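Pseudoazurin (Blue copper protein) (PDB 3TU6) binds one copper ion as a cupredoxin of the periplasm and probably carries electrons between redox partners. Local coordinates at residues Thr34-Ala45 / Trp58-Val68; Val68-Tyr78 / Ile89-Leu100. All coordinates share one frame; numbering follows the deposited sequence.

In the fold
Contact 1 (Thr34-Ala45 / Trp58-Val68) runs from the pairing of strands 32-36 and 67-69 to the copper site of the cupredoxin barrel, and contact 2 (Val68-Tyr78 / Ile89-Leu100) is the hairpin whose connecting loop brings the other copper ligands. His42 comes from contact 1; Cys80, His83 and Met88 all fall between the two strands of contact 2. The centres of the contacts are about 17 Å apart, yet they share Val68 and meet round Tyr78: its CE1 is 3.3 Å from Phe35 CE1, its CD1 3.5 Å from Ser44 OG, and its CB 3.5 Å from Trp58 CZ2. The nearest side-chain atom of Tyr78 is about 9 Å from the copper ion.

Contact 1 (Thr34-Ala45 / Trp58-Val68); sequences TFVAKDKGHNSA and WKGKINEEITV. With CU (copper (II) ion), chain B.
Asn63 reaches across to the loop of the copper ligand with both its amide side chain and its backbone. Its OD1 accepts the N-H of Gly41 at 2.7 Å, in the carbonyl plane and on a lone pair, while its own N donates to His42 O, also 2.7 Å and almost straight at 178°. The Lys40 side chain crosses that of Asn63 at about a right angle, its CD 3.9 Å from Asn63 CG. The two bonds fix the backbone on both sides of the His42 N-H, which itself goes to a water that also lies within hydrogen-bonding distance of Asn63 OD1.

The His42 ring binds copper through ND1 at 2.0 Å; Cys80, His83 and Met88 complete this type 1 cupredoxin site. NE2 is hydrogen-bonded to Asn10 OD1, so both ring nitrogens are engaged and the rotation of the imidazole is set.

Next along, Asn43 has CG between its backbone N and carbonyl carbon (chi1 82°), which directs ND2 to Gly60 O, 3.0 Å away and nearly in the amide plane; OD1 goes to Ala81 N. Ser44 OG sits over one face of the Phe35 ring, near its rim, and takes the indole N-H of Trp58 (NE1 to OG 3.2 Å) in the plane of the indole, at its edge. Phe35 lies beside Ile66, pointing the same way, with CD2 3.9 Å from Ile66 CG2. Glu65 reaches Ala37 N with the anti lone pair of OE2, and at the strand pair Thr34 and Thr67 join their OG1 hydroxyls at 2.7 Å.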
loop_
_atom_site.group_PDB
_atom_site.type_symbol
_atom_site.label_atom_id
_atom_site.label_comp_id
_atom_site.label_asym_id
_atom_site.label_seq_id
_atom_site.Cartn_x
_atom_site.Cartn_y
_atom_site.Cartn_z
ATOM N N THR A 34 -5.820 7.848 4.535
ATOM C CA THR A 34 -6.223 8.744 3.455
ATOM C C THR A 34 -5.053 8.965 2.507
ATOM O O THR A 34 -3.945 9.287 2.938
ATOM C CB THR A 34 -6.688 10.105 4.003
ATOM O OG1 THR A 34 -7.778 9.909 4.914
ATOM C CG2 THR A 34 -7.128 11.026 2.871
ATOM N N PHE A 35 -5.304 8.790 1.213
ATOM C CA PHE A 35 -4.273 8.987 0.200
ATOM C C PHE A 35 -4.296 10.425 -0.293
ATOM O O PHE A 35 -5.359 10.972 -0.565
ATOM C CB PHE A 35 -4.453 7.989 -0.942
ATOM C CG PHE A 35 -4.120 6.584 -0.547
ATOM C CD1 PHE A 35 -2.824 6.118 -0.669
ATOM C CD2 PHE A 35 -5.084 5.747 -0.005
ATOM C CE1 PHE A 35 -2.497 4.832 -0.287
ATOM C CE2 PHE A 35 -4.763 4.452 0.382
ATOM C CZ PHE A 35 -3.462 3.995 0.242
ATOM N N VAL A 36 -3.116 11.033 -0.384
ATOM C CA VAL A 36 -2.986 12.447 -0.719
ATOM C C VAL A 36 -2.329 12.595 -2.086
ATOM O O VAL A 36 -1.266 12.026 -2.338
ATOM C CB VAL A 36 -2.133 13.188 0.334
ATOM C CG1 VAL A 36 -2.132 14.691 0.070
ATOM C CG2 VAL A 36 -2.646 12.887 1.739
ATOM N N ALA A 37 -2.968 13.365 -2.965
ATOM C CA ALA A 37 -2.454 13.601 -4.309
ATOM C C ALA A 37 -1.527 14.811 -4.314
ATOM O O ALA A 37 -1.848 15.843 -4.905
ATOM C CB ALA A 37 -3.609 13.807 -5.288
ATOM N N LYS A 38 -0.377 14.680 -3.654
ATOM C CA LYS A 38 0.600 15.768 -3.593
ATOM C C LYS A 38 1.170 16.047 -4.983
ATOM O O LYS A 38 1.324 17.204 -5.374
ATOM C CB LYS A 38 1.722 15.441 -2.606
ATOM C CG LYS A 38 2.648 16.617 -2.320
ATOM C CD LYS A 38 3.398 16.442 -1.011
ATOM C CE LYS A 38 4.260 17.655 -0.699
ATOM N NZ LYS A 38 4.904 17.554 0.641
ATOM N N ASP A 39 1.479 14.977 -5.713
ATOM C CA ASP A 39 1.765 15.052 -7.145
ATOM C C ASP A 39 0.622 14.385 -7.908
ATOM O O ASP A 39 0.022 13.424 -7.420
ATOM C CB ASP A 39 3.090 14.360 -7.476
ATOM C CG ASP A 39 4.295 15.100 -6.920
ATOM O OD1 ASP A 39 4.304 16.350 -6.953
ATOM O OD2 ASP A 39 5.243 14.429 -6.458
ATOM N N LYS A 40 0.323 14.896 -9.100
ATOM C CA LYS A 40 -0.804 14.401 -9.892
ATOM C C LYS A 40 -0.420 13.198 -10.749
ATOM O O LYS A 40 0.761 12.945 -10.996
ATOM C CB LYS A 40 -1.362 15.513 -10.784
ATOM C CG LYS A 40 -1.767 16.783 -10.039
ATOM C CD LYS A 40 -2.879 16.529 -9.028
ATOM C CE LYS A 40 -3.372 17.831 -8.415
ATOM N NZ LYS A 40 -4.472 17.613 -7.434
ATOM N N GLY A 41 -1.434 12.461 -11.195
ATOM C CA GLY A 41 -1.250 11.312 -12.078
ATOM C C GLY A 41 -1.204 9.962 -11.381
ATOM O O GLY A 41 -0.950 8.946 -12.029
ATOM N N HIS A 42 -1.451 9.940 -10.072
ATOM C CA HIS A 42 -1.432 8.694 -9.299
ATOM C C HIS A 42 -2.820 8.307 -8.808
ATOM O O HIS A 42 -3.726 9.138 -8.732
ATOM C CB HIS A 42 -0.502 8.817 -8.089
ATOM C CG HIS A 42 0.871 9.307 -8.424
ATOM N ND1 HIS A 42 1.823 8.507 -9.018
ATOM C CD2 HIS A 42 1.456 10.514 -8.239
ATOM C CE1 HIS A 42 2.933 9.203 -9.190
ATOM N NE2 HIS A 42 2.736 10.423 -8.724
ATOM N N ASN A 43 -2.969 7.029 -8.475
ATOM C CA ASN A 43 -4.158 6.529 -7.797
ATOM C C ASN A 43 -3.761 5.491 -6.752
ATOM O O ASN A 43 -2.590 5.120 -6.655
ATOM C CB ASN A 43 -5.156 5.936 -8.802
ATOM C CG ASN A 43 -4.819 4.506 -9.206
ATOM O OD1 ASN A 43 -3.690 4.200 -9.598
ATOM N ND2 ASN A 43 -5.808 3.625 -9.123
ATOM N N SER A 44 -4.738 5.034 -5.976
ATOM C CA SER A 44 -4.532 3.947 -5.025
ATOM C C SER A 44 -5.639 2.913 -5.184
ATOM O O SER A 44 -6.821 3.245 -5.087
ATOM C CB SER A 44 -4.520 4.479 -3.592
ATOM O OG SER A 44 -4.300 3.425 -2.668
ATOM N N ALA A 45 -5.245 1.666 -5.437
ATOM C CA ALA A 45 -6.187 0.559 -5.575
ATOM C C ALA A 45 -5.604 -0.701 -4.943
ATOM O O ALA A 45 -4.413 -0.975 -5.081
ATOM C CB ALA A 45 -6.504 0.315 -7.044
ATOM N N TRP A 58 -10.764 -1.507 -2.289
ATOM C CA TRP A 58 -10.916 -0.160 -2.827
ATOM C C TRP A 58 -10.218 -0.005 -4.175
ATOM O O TRP A 58 -9.247 -0.706 -4.475
ATOM C CB TRP A 58 -10.410 0.891 -1.831
ATOM C CG TRP A 58 -8.918 0.967 -1.689
ATOM C CD1 TRP A 58 -8.066 1.751 -2.412
ATOM C CD2 TRP A 58 -8.105 0.252 -0.751
ATOM N NE1 TRP A 58 -6.771 1.560 -1.990
ATOM C CE2 TRP A 58 -6.768 0.645 -0.970
ATOM C CE3 TRP A 58 -8.377 -0.688 0.252
ATOM C CZ2 TRP A 58 -5.703 0.131 -0.225
ATOM C CZ3 TRP A 58 -7.319 -1.199 0.993
ATOM C CH2 TRP A 58 -5.998 -0.787 0.749
ATOM N N LYS A 59 -10.732 0.921 -4.978
ATOM C CA LYS A 59 -10.185 1.208 -6.295
ATOM C C LYS A 59 -10.356 2.698 -6.582
ATOM O O LYS A 59 -11.338 3.120 -7.193
ATOM C CB LYS A 59 -10.887 0.352 -7.356
ATOM C CG LYS A 59 -10.294 0.466 -8.757
ATOM C CD LYS A 59 -11.037 -0.408 -9.763
ATOM C CE LYS A 59 -10.705 -1.885 -9.594
ATOM N NZ LYS A 59 -11.423 -2.736 -10.585
ATOM N N GLY A 60 -9.395 3.490 -6.116
ATOM C CA GLY A 60 -9.450 4.938 -6.261
ATOM C C GLY A 60 -9.216 5.393 -7.689
ATOM O O GLY A 60 -8.472 4.758 -8.436
ATOM N N LYS A 61 -9.859 6.494 -8.067
ATOM C CA LYS A 61 -9.640 7.104 -9.377
ATOM C C LYS A 61 -8.339 7.905 -9.355
ATOM O O LYS A 61 -7.762 8.134 -8.290
ATOM C CB LYS A 61 -10.813 8.015 -9.754
ATOM C CG LYS A 61 -12.171 7.315 -9.821
ATOM C CD LYS A 61 -12.254 6.338 -10.985
ATOM C CE LYS A 61 -13.639 5.711 -11.091
ATOM N NZ LYS A 61 -13.968 4.862 -9.913
ATOM N N ILE A 62 -7.884 8.326 -10.532
ATOM C CA ILE A 62 -6.652 9.110 -10.648
ATOM C C ILE A 62 -6.833 10.460 -9.950
ATOM O O ILE A 62 -7.816 11.160 -10.191
ATOM C CB ILE A 62 -6.247 9.335 -12.128
ATOM C CG1 ILE A 62 -5.872 8.007 -12.800
ATOM C CG2 ILE A 62 -5.080 10.318 -12.225
ATOM C CD1 ILE A 62 -4.560 7.410 -12.320
ATOM N N ASN A 63 -5.886 10.795 -9.072
ATOM C CA ASN A 63 -5.930 12.015 -8.248
ATOM C C ASN A 63 -7.040 12.045 -7.187
ATOM O O ASN A 63 -7.237 13.070 -6.528
ATOM C CB ASN A 63 -6.013 13.278 -9.118
ATOM C CG ASN A 63 -4.916 13.346 -10.160
ATOM O OD1 ASN A 63 -3.823 12.809 -9.968
ATOM N ND2 ASN A 63 -5.199 14.013 -11.269
ATOM N N GLU A 64 -7.752 10.933 -7.008
ATOM C CA GLU A 64 -8.790 10.856 -5.987
ATOM C C GLU A 64 -8.131 10.611 -4.633
ATOM O O GLU A 64 -7.405 9.629 -4.456
ATOM C CB GLU A 64 -9.794 9.741 -6.295
ATOM C CG GLU A 64 -11.019 9.750 -5.378
ATOM C CD GLU A 64 -11.992 8.615 -5.654
ATOM O OE1 GLU A 64 -11.584 7.593 -6.247
ATOM O OE2 GLU A 64 -13.173 8.743 -5.267
ATOM N N GLU A 65 -8.387 11.511 -3.688
ATOM C CA GLU A 65 -7.834 11.401 -2.345
ATOM C C GLU A 65 -8.747 10.537 -1.482
ATOM O O GLU A 65 -9.457 11.034 -0.606
ATOM C CB GLU A 65 -7.642 12.792 -1.738
ATOM C CG GLU A 65 -6.683 13.658 -2.542
ATOM C CD GLU A 65 -6.249 14.910 -1.806
ATOM O OE1 GLU A 65 -7.099 15.539 -1.141
ATOM O OE2 GLU A 65 -5.055 15.266 -1.901
ATOM N N ILE A 66 -8.711 9.233 -1.741
ATOM C CA ILE A 66 -9.637 8.289 -1.124
ATOM C C ILE A 66 -9.214 7.929 0.299
ATOM O O ILE A 66 -8.026 7.763 0.582
ATOM C CB ILE A 66 -9.772 6.997 -1.981
ATOM C CG1 ILE A 66 -10.970 6.161 -1.519
ATOM C CG2 ILE A 66 -8.490 6.169 -1.938
ATOM C CD1 ILE A 66 -11.286 4.997 -2.437
ATOM N N THR A 67 -10.197 7.823 1.190
ATOM C CA THR A 67 -9.974 7.344 2.549
ATOM C C THR A 67 -10.504 5.920 2.651
ATOM O O THR A 67 -11.673 5.669 2.356
ATOM C CB THR A 67 -10.678 8.235 3.588
ATOM O OG1 THR A 67 -10.103 9.547 3.559
ATOM C CG2 THR A 67 -10.529 7.654 4.989
ATOM N N VAL A 68 -9.640 4.997 3.065
ATOM C CA VAL A 68 -10.004 3.586 3.186
ATOM C C VAL A 68 -10.175 3.180 4.649
ATOM O O VAL A 68 -9.473 3.681 5.529
ATOM C CB VAL A 68 -8.954 2.668 2.512
ATOM C CG1 VAL A 68 -8.766 3.063 1.054
ATOM C CG2 VAL A 68 -7.627 2.716 3.253
HETATM CU CU CU B . 1.667 6.576 -9.532
HETATM O O HOH W 1 -2.172 11.708 -8.065
HETATM O O HOH W 2 -6.623 7.014 -5.806
#

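Contact 2 (Val68-Tyr78 / Ile89-Leu100)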
loop_
_atom_site.group_PDB
_atom_site.type_symbol
_atom_site.label_atom_id
_atom_site.label_comp_id
_atom_site.label_asym_id
_atom_site.label_seq_id
_atom_site.Cartn_x
_atom_site.Cartn_y
_atom_site.Cartn_z
ATOM N N VAL A 68 -9.640 4.997 3.065
ATOM C CA VAL A 68 -10.004 3.586 3.186
ATOM C C VAL A 68 -10.175 3.180 4.649
ATOM O O VAL A 68 -9.473 3.681 5.529
ATOM C CB VAL A 68 -8.954 2.668 2.512
ATOM C CG1 VAL A 68 -8.766 3.063 1.054
ATOM C CG2 VAL A 68 -7.627 2.716 3.253
ATOM N N THR A 69 -11.121 2.276 4.892
ATOM C CA THR A 69 -11.365 1.718 6.218
ATOM C C THR A 69 -10.594 0.411 6.364
ATOM O O THR A 69 -10.450 -0.337 5.398
ATOM C CB THR A 69 -12.865 1.440 6.438
ATOM O OG1 THR A 69 -13.344 0.549 5.421
ATOM C CG2 THR A 69 -13.663 2.735 6.388
ATOM N N LEU A 70 -10.110 0.140 7.574
ATOM C CA LEU A 70 -9.260 -1.021 7.833
ATOM C C LEU A 70 -9.765 -1.809 9.040
ATOM O O LEU A 70 -9.128 -1.831 10.094
ATOM C CB LEU A 70 -7.817 -0.564 8.061
ATOM C CG LEU A 70 -7.159 0.204 6.912
ATOM C CD1 LEU A 70 -5.874 0.870 7.385
ATOM C CD2 LEU A 70 -6.893 -0.716 5.729
ATOM N N SER A 71 -10.912 -2.462 8.872
ATOM C CA SER A 71 -11.564 -3.182 9.966
ATOM C C SER A 71 -10.863 -4.496 10.303
ATOM O O SER A 71 -10.564 -4.759 11.468
ATOM C CB SER A 71 -13.036 -3.451 9.632
ATOM O OG SER A 71 -13.782 -2.247 9.615
ATOM N N LYS A 72 -10.609 -5.316 9.286
ATOM C CA LYS A 72 -10.005 -6.633 9.497
ATOM C C LYS A 72 -8.482 -6.532 9.583
ATOM O O LYS A 72 -7.868 -5.797 8.808
ATOM C CB LYS A 72 -10.403 -7.597 8.376
ATOM C CG LYS A 72 -11.906 -7.823 8.267
ATOM C CD LYS A 72 -12.237 -9.106 7.515
ATOM C CE LYS A 72 -12.150 -10.335 8.414
ATOM N NZ LYS A 72 -13.244 -10.372 9.427
ATOM N N PRO A 73 -7.866 -7.270 10.526
ATOM C CA PRO A 73 -6.412 -7.235 10.663
ATOM C C PRO A 73 -5.697 -8.015 9.561
ATOM O O PRO A 73 -6.253 -8.970 9.015
ATOM C CB PRO A 73 -6.174 -7.888 12.027
ATOM C CG PRO A 73 -7.319 -8.805 12.204
ATOM C CD PRO A 73 -8.489 -8.152 11.530
ATOM N N GLY A 74 -4.472 -7.600 9.246
ATOM C CA GLY A 74 -3.669 -8.240 8.208
ATOM C C GLY A 74 -2.897 -7.236 7.374
ATOM O O GLY A 74 -2.896 -6.038 7.666
ATOM N N VAL A 75 -2.237 -7.735 6.333
ATOM C CA VAL A 75 -1.481 -6.899 5.411
ATOM C C VAL A 75 -2.323 -6.587 4.176
ATOM O O VAL A 75 -2.897 -7.490 3.563
ATOM C CB VAL A 75 -0.178 -7.589 4.962
ATOM C CG1 VAL A 75 0.630 -6.665 4.060
ATOM C CG2 VAL A 75 0.641 -8.012 6.172
ATOM N N TYR A 76 -2.392 -5.305 3.831
ATOM C CA TYR A 76 -3.097 -4.839 2.644
ATOM C C TYR A 76 -2.070 -4.355 1.623
ATOM O O TYR A 76 -1.374 -3.369 1.866
ATOM C CB TYR A 76 -4.044 -3.692 3.005
ATOM C CG TYR A 76 -5.212 -4.085 3.887
ATOM C CD1 TYR A 76 -5.026 -4.398 5.234
ATOM C CD2 TYR A 76 -6.508 -4.122 3.380
ATOM C CE1 TYR A 76 -6.098 -4.751 6.044
ATOM C CE2 TYR A 76 -7.583 -4.474 4.183
ATOM C CZ TYR A 76 -7.374 -4.786 5.512
ATOM O OH TYR A 76 -8.444 -5.135 6.303
ATOM N N MET A 77 -1.969 -5.054 0.492
ATOM C CA MET A 77 -1.065 -4.663 -0.589
ATOM C C MET A 77 -1.841 -3.912 -1.665
ATOM O O MET A 77 -2.782 -4.451 -2.249
ATOM C CB MET A 77 -0.393 -5.891 -1.206
ATOM C CG MET A 77 0.419 -6.728 -0.224
ATOM S SD MET A 77 1.806 -5.856 0.528
ATOM C CE MET A 77 2.844 -5.545 -0.901
ATOM N N TYR A 78 -1.440 -2.667 -1.917
ATOM C CA TYR A 78 -2.117 -1.802 -2.884
ATOM C C TYR A 78 -1.117 -1.232 -3.890
ATOM O O TYR A 78 0.096 -1.297 -3.676
ATOM C CB TYR A 78 -2.864 -0.679 -2.159
ATOM C CG TYR A 78 -1.972 0.322 -1.457
ATOM C CD1 TYR A 78 -1.490 1.440 -2.130
ATOM C CD2 TYR A 78 -1.615 0.156 -0.121
ATOM C CE1 TYR A 78 -0.670 2.357 -1.501
ATOM C CE2 TYR A 78 -0.799 1.078 0.524
ATOM C CZ TYR A 78 -0.331 2.177 -0.173
ATOM O OH TYR A 78 0.477 3.100 0.448
ATOM N N ILE A 89 4.140 0.553 -5.444
ATOM C CA ILE A 89 3.216 -0.154 -4.562
ATOM C C ILE A 89 3.469 0.258 -3.113
ATOM O O ILE A 89 4.530 0.797 -2.784
ATOM C CB ILE A 89 3.331 -1.693 -4.699
ATOM C CG1 ILE A 89 4.753 -2.176 -4.395
ATOM C CG2 ILE A 89 2.921 -2.133 -6.097
ATOM C CD1 ILE A 89 4.854 -3.684 -4.229
ATOM N N GLY A 90 2.483 0.004 -2.261
ATOM C CA GLY A 90 2.603 0.270 -0.832
ATOM C C GLY A 90 1.882 -0.781 -0.016
ATOM O O GLY A 90 1.164 -1.621 -0.564
ATOM N N ALA A 91 2.073 -0.728 1.297
ATOM C CA ALA A 91 1.453 -1.680 2.206
ATOM C C ALA A 91 0.804 -0.972 3.389
ATOM O O ALA A 91 1.291 0.063 3.849
ATOM C CB ALA A 91 2.485 -2.680 2.699
ATOM N N ILE A 92 -0.306 -1.531 3.860
ATOM C CA ILE A 92 -0.913 -1.122 5.119
ATOM C C ILE A 92 -1.027 -2.363 5.990
ATOM O O ILE A 92 -1.736 -3.306 5.637
ATOM C CB ILE A 92 -2.318 -0.509 4.931
ATOM C CG1 ILE A 92 -2.280 0.636 3.917
ATOM C CG2 ILE A 92 -2.860 -0.018 6.267
ATOM C CD1 ILE A 92 -3.631 1.281 3.680
ATOM N N VAL A 93 -0.311 -2.367 7.110
ATOM C CA VAL A 93 -0.365 -3.472 8.062
ATOM C C VAL A 93 -1.320 -3.097 9.191
ATOM O O VAL A 93 -1.107 -2.101 9.887
ATOM C CB VAL A 93 1.029 -3.794 8.634
ATOM C CG1 VAL A 93 0.969 -5.019 9.533
ATOM C CG2 VAL A 93 2.031 -4.009 7.502
ATOM N N VAL A 94 -2.376 -3.892 9.352
ATOM C CA VAL A 94 -3.408 -3.640 10.353
ATOM C C VAL A 94 -3.315 -4.704 11.441
ATOM O O VAL A 94 -3.543 -5.884 11.180
ATOM C CB VAL A 94 -4.813 -3.670 9.723
ATOM C CG1 VAL A 94 -5.866 -3.265 10.744
ATOM C CG2 VAL A 94 -4.869 -2.758 8.506
ATOM N N GLY A 95 -2.973 -4.285 12.657
ATOM C CA GLY A 95 -2.748 -5.223 13.754
ATOM C C GLY A 95 -1.554 -6.110 13.453
ATOM O O GLY A 95 -0.490 -5.615 13.079
ATOM N N GLU A 96 -1.736 -7.421 13.600
ATOM C CA GLU A 96 -0.689 -8.392 13.283
ATOM C C GLU A 96 -0.816 -8.872 11.836
ATOM O O GLU A 96 -1.928 -9.123 11.364
ATOM C CB GLU A 96 -0.765 -9.592 14.227
ATOM C CG GLU A 96 -0.493 -9.250 15.686
ATOM C CD GLU A 96 -0.467 -10.474 16.586
ATOM O OE1 GLU A 96 -0.743 -11.591 16.096
ATOM O OE2 GLU A 96 -0.168 -10.318 17.788
ATOM N N PRO A 97 0.321 -9.012 11.130
ATOM C CA PRO A 97 0.298 -9.483 9.747
ATOM C C PRO A 97 0.078 -10.997 9.664
ATOM O O PRO A 97 1.034 -11.762 9.510
ATOM C CB PRO A 97 1.681 -9.084 9.227
ATOM C CG PRO A 97 2.555 -9.159 10.426
ATOM C CD PRO A 97 1.697 -8.750 11.594
ATOM N N ALA A 98 -1.181 -11.414 9.771
ATOM C CA ALA A 98 -1.540 -12.832 9.750
ATOM C C ALA A 98 -1.459 -13.434 8.344
ATOM O O ALA A 98 -1.074 -14.592 8.184
ATOM C CB ALA A 98 -2.936 -13.029 10.324
ATOM N N ASN A 99 -1.819 -12.641 7.334
ATOM C CA ASN A 99 -1.834 -13.100 5.940
ATOM C C ASN A 99 -0.568 -12.718 5.159
ATOM O O ASN A 99 -0.614 -12.534 3.942
ATOM C CB ASN A 99 -3.077 -12.554 5.222
ATOM C CG ASN A 99 -3.049 -11.040 5.064
ATOM O OD1 ASN A 99 -2.492 -10.330 5.900
ATOM N ND2 ASN A 99 -3.651 -10.543 3.991
ATOM N N LEU A 100 0.560 -12.619 5.860
ATOM C CA LEU A 100 1.820 -12.195 5.249
ATOM C C LEU A 100 2.320 -13.206 4.216
ATOM O O LEU A 100 2.850 -12.823 3.173
ATOM C CB LEU A 100 2.883 -11.967 6.334
ATOM C CG LEU A 100 4.233 -11.353 5.941
ATOM C CD1 LEU A 100 5.163 -12.398 5.336
ATOM C CD2 LEU A 100 4.056 -10.176 4.987
HETATM O O HOH W 3 1.582 2.698 2.889
#
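The antiparallel beta hairpin of strands 74-78 and 89-94, whose axes run at 161°, organises this contact. Paired backbone bonds link Gly74 with Val94, Tyr76 with Ile92 and Tyr78 with Gly90. The Tyr78 ring lies across Gly90, whose CA is 3.9 Å from the ring centroid in a CH-pi contact; a CB there would clash with Tyr78 OH. Leu70 sets CD2 over the centre of one Tyr76 face, and its CD1 presses on Ile92 CG2 at 3.3 Å. Val94 CG2 meets Tyr76 CE1 at 3.4 Å, while Tyr76 OH is tied to Lys72 O.

On the other edge of strand 74-78, the side-chain amide of Asn99 pairs with the backbone of Val75. With CG between its N and carbonyl carbon (chi1 67°), OD1 accepts the N-H of Val75 (N to OD1 2.6 Å) and ND2 donates to Val75 O at 3.2 Å. Replacing Asn99 by an alanine removes the amide and is likely to leave Val75 N and O without these bonds, the turn after strand 89-94 less firmly tied to strand 74-78.

Helix 112-125 packs on the Ala91 and Val93 face, through Ile119 and Ile123, whereas Val33 of strand 32-36 touches Leu70 and Ile92 on the other.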